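Local coordinates for methyltransferase domain-containing protein (PDB 1VE3) that binds S-adenosylmethionine and is probably a methyltransferase that uses it as methyl donor, with a substrate that is not known, at residues Thr14-Gln19 / Arg77-Ser82. Residues are numbered along the deposited sequence; the frame is centred on the assembly and turned at random.
Sequences TDINSQ and REYAKS. With SAM (S-adenosylmethionine), chain C.
The ring of Y79 takes the end of I16 over one face, with CD1 of I16 3.8 Å from the ring centroid in a CH-pi contact. The methyl sits toward the CD2 rim, and the two side chains run past each other in opposite directions. At the ring edge, near its plane, T14 O lies 3.5 Å from Y79 OH. N17 ND2 comes obliquely to Y79 CE1, at 4.2 Å. No direct hydrogen bond joins the segments. A water donates to T14 O and has a weak bond to Y79 OH. In I16, chi1 of -63° puts CG1 by the ring, and the extended chi2 of 178° carries CD1 over the face. F54 of helix 51-58 packs on both I16 and Y79. With an alanine here in place of the tyrosine, I16 CD1 is likely to lose its aromatic partner and the water its weak second bond.

D15 OD1 accepts from N17 N, above the carboxylate plane, closing an Asx turn. D15 O accepts from both S18 N and S18 OG. S18 N-caps helix 19-34. Next to it, Q19 OE1 accepts a hydrogen bond from N6 of the S-adenosylmethionine held mainly by the second subunit. Y79 packs helix 70-82 against the loop between helices 4-9 and 19-34, in the Rossmann-like fold of the methyltransferase family.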
loop_
_atom_site.group_PDB
_atom_site.type_symbol
_atom_site.label_atom_id
_atom_site.label_comp_id
_atom_site.label_asym_id
_atom_site.label_seq_id
_atom_site.Cartn_x
_atom_site.Cartn_y
_atom_site.Cartn_z
ATOM N N THR A 14 -7.966 -2.470 7.499
ATOM C CA THR A 14 -8.447 -3.835 7.668
ATOM C C THR A 14 -7.905 -4.873 6.698
ATOM O O THR A 14 -7.977 -6.061 6.983
ATOM C CB THR A 14 -9.986 -3.876 7.623
ATOM O OG1 THR A 14 -10.448 -3.255 6.416
ATOM C CG2 THR A 14 -10.561 -3.131 8.818
ATOM N N ASP A 15 -7.348 -4.434 5.573
ATOM C CA ASP A 15 -6.806 -5.363 4.583
ATOM C C ASP A 15 -5.295 -5.210 4.454
ATOM O O ASP A 15 -4.800 -4.444 3.625
ATOM C CB ASP A 15 -7.474 -5.129 3.223
ATOM C CG ASP A 15 -7.026 -6.130 2.173
ATOM O OD1 ASP A 15 -6.117 -6.939 2.453
ATOM O OD2 ASP A 15 -7.588 -6.099 1.063
ATOM N N ILE A 16 -4.572 -5.966 5.276
ATOM C CA ILE A 16 -3.113 -5.929 5.319
ATOM C C ILE A 16 -2.424 -6.083 3.972
ATOM O O ILE A 16 -1.293 -5.636 3.809
ATOM C CB ILE A 16 -2.555 -7.007 6.294
ATOM C CG1 ILE A 16 -3.025 -6.707 7.722
ATOM C CG2 ILE A 16 -1.033 -7.013 6.263
ATOM C CD1 ILE A 16 -2.569 -7.732 8.752
ATOM N N ASN A 17 -3.088 -6.701 3.002
ATOM C CA ASN A 17 -2.469 -6.867 1.686
ATOM C C ASN A 17 -2.898 -5.826 0.649
ATOM O O ASN A 17 -2.435 -5.857 -0.492
ATOM C CB ASN A 17 -2.729 -8.273 1.146
ATOM C CG ASN A 17 -1.970 -9.335 1.917
ATOM O OD1 ASN A 17 -0.747 -9.265 2.050
ATOM N ND2 ASN A 17 -2.692 -10.326 2.429
ATOM N N SER A 18 -3.770 -4.899 1.041
ATOM C CA SER A 18 -4.207 -3.859 0.119
ATOM C C SER A 18 -3.075 -2.864 -0.095
ATOM O O SER A 18 -2.154 -2.769 0.726
ATOM C CB SER A 18 -5.419 -3.111 0.674
ATOM O OG SER A 18 -5.069 -2.312 1.795
ATOM N N GLN A 19 -3.143 -2.126 -1.200
ATOM C CA GLN A 19 -2.128 -1.126 -1.498
ATOM C C GLN A 19 -2.222 -0.008 -0.455
ATOM O O GLN A 19 -1.209 0.570 -0.066
ATOM C CB GLN A 19 -2.327 -0.552 -2.910
ATOM C CG GLN A 19 -2.195 -1.575 -4.043
ATOM C CD GLN A 19 -2.303 -0.954 -5.437
ATOM O OE1 GLN A 19 -2.710 0.199 -5.596
ATOM N NE2 GLN A 19 -1.948 -1.729 -6.452
ATOM N N ARG A 77 -5.778 -12.742 13.991
ATOM C CA ARG A 77 -5.387 -14.128 14.201
ATOM C C ARG A 77 -5.287 -14.917 12.901
ATOM O O ARG A 77 -4.342 -15.684 12.712
ATOM C CB ARG A 77 -6.360 -14.786 15.178
ATOM C CG ARG A 77 -6.116 -14.316 16.603
ATOM C CD ARG A 77 -7.259 -14.606 17.550
ATOM N NE ARG A 77 -6.914 -14.153 18.893
ATOM C CZ ARG A 77 -7.788 -13.964 19.876
ATOM N NH1 ARG A 77 -9.079 -14.185 19.674
ATOM N NH2 ARG A 77 -7.364 -13.547 21.062
ATOM N N GLU A 78 -6.246 -14.729 12.000
ATOM C CA GLU A 78 -6.207 -15.428 10.720
ATOM C C GLU A 78 -4.987 -14.987 9.917
ATOM O O GLU A 78 -4.371 -15.796 9.224
ATOM C CB GLU A 78 -7.481 -15.156 9.926
ATOM C CG GLU A 78 -8.727 -15.663 10.620
ATOM C CD GLU A 78 -9.989 -15.325 9.865
ATOM O OE1 GLU A 78 -10.117 -15.757 8.698
ATOM O OE2 GLU A 78 -10.851 -14.628 10.438
ATOM N N TYR A 79 -4.639 -13.703 10.006
ATOM C CA TYR A 79 -3.466 -13.201 9.292
ATOM C C TYR A 79 -2.214 -13.814 9.894
ATOM O O TYR A 79 -1.275 -14.164 9.181
ATOM C CB TYR A 79 -3.371 -11.674 9.375
ATOM C CG TYR A 79 -4.228 -10.950 8.361
ATOM C CD1 TYR A 79 -4.083 -11.199 6.994
ATOM C CD2 TYR A 79 -5.179 -10.014 8.762
ATOM C CE1 TYR A 79 -4.863 -10.530 6.050
ATOM C CE2 TYR A 79 -5.966 -9.339 7.827
ATOM C CZ TYR A 79 -5.802 -9.602 6.472
ATOM O OH TYR A 79 -6.567 -8.930 5.540
ATOM N N ALA A 80 -2.207 -13.937 11.218
ATOM C CA ALA A 80 -1.073 -14.511 11.929
ATOM C C ALA A 80 -0.945 -15.982 11.557
ATOM O O ALA A 80 0.161 -16.510 11.432
ATOM C CB ALA A 80 -1.272 -14.363 13.431
ATOM N N LYS A 81 -2.085 -16.639 11.378
ATOM C CA LYS A 81 -2.100 -18.049 11.016
ATOM C C LYS A 81 -1.502 -18.216 9.621
ATOM O O LYS A 81 -0.554 -18.979 9.428
ATOM C CB LYS A 81 -3.534 -18.583 11.043
ATOM C CG LYS A 81 -3.646 -20.098 11.077
ATOM C CD LYS A 81 -5.105 -20.531 11.154
ATOM C CE LYS A 81 -5.248 -22.032 11.385
ATOM N NZ LYS A 81 -4.609 -22.843 10.312
ATOM N N SER A 82 -2.049 -17.484 8.655
ATOM C CA SER A 82 -1.573 -17.559 7.280
ATOM C C SER A 82 -0.109 -17.156 7.142
ATOM O O SER A 82 0.596 -17.658 6.269
ATOM C CB SER A 82 -2.435 -16.682 6.368
ATOM O OG SER A 82 -2.361 -15.322 6.744
HETATM N N SAM C . 4.858 -1.008 -16.938
HETATM C CA SAM C . 6.123 -0.676 -16.221
HETATM C C SAM C . 7.314 -1.178 -17.032
HETATM O O SAM C . 8.332 -0.475 -17.077
HETATM O OXT SAM C . 7.153 -2.305 -17.597
HETATM C CB SAM C . 6.098 -1.367 -14.896
HETATM C CG SAM C . 6.922 -0.730 -13.891
HETATM S SD SAM C . 6.913 -1.567 -12.254
HETATM C CE SAM C . 7.532 -3.107 -12.514
HETATM C "C5'" SAM C . 5.189 -1.558 -11.741
HETATM C "C4'" SAM C . 4.469 -0.122 -11.585
HETATM O "O4'" SAM C . 3.073 -0.324 -11.173
HETATM C "C3'" SAM C . 5.028 0.724 -10.452
HETATM O "O3'" SAM C . 5.642 1.817 -11.298
HETATM C "C2'" SAM C . 3.925 1.372 -9.687
HETATM O "O2'" SAM C . 3.937 2.701 -9.268
HETATM C "C1'" SAM C . 2.702 0.890 -10.554
HETATM N N9 SAM C . 1.478 0.723 -9.761
HETATM C C8 SAM C . 1.205 0.014 -8.591
HETATM N N7 SAM C . -0.039 0.114 -8.189
HETATM C C5 SAM C . -0.627 0.917 -9.116
HETATM C C6 SAM C . -1.980 1.444 -9.296
HETATM N N6 SAM C . -2.980 1.167 -8.443
HETATM N N1 SAM C . -2.259 2.277 -10.402
HETATM C C2 SAM C . -1.263 2.583 -11.294
HETATM N N3 SAM C . 0.025 2.148 -11.219
HETATM C C4 SAM C . 0.293 1.312 -10.106
HETATM O O HOH W 1 -9.828 -8.237 5.940
#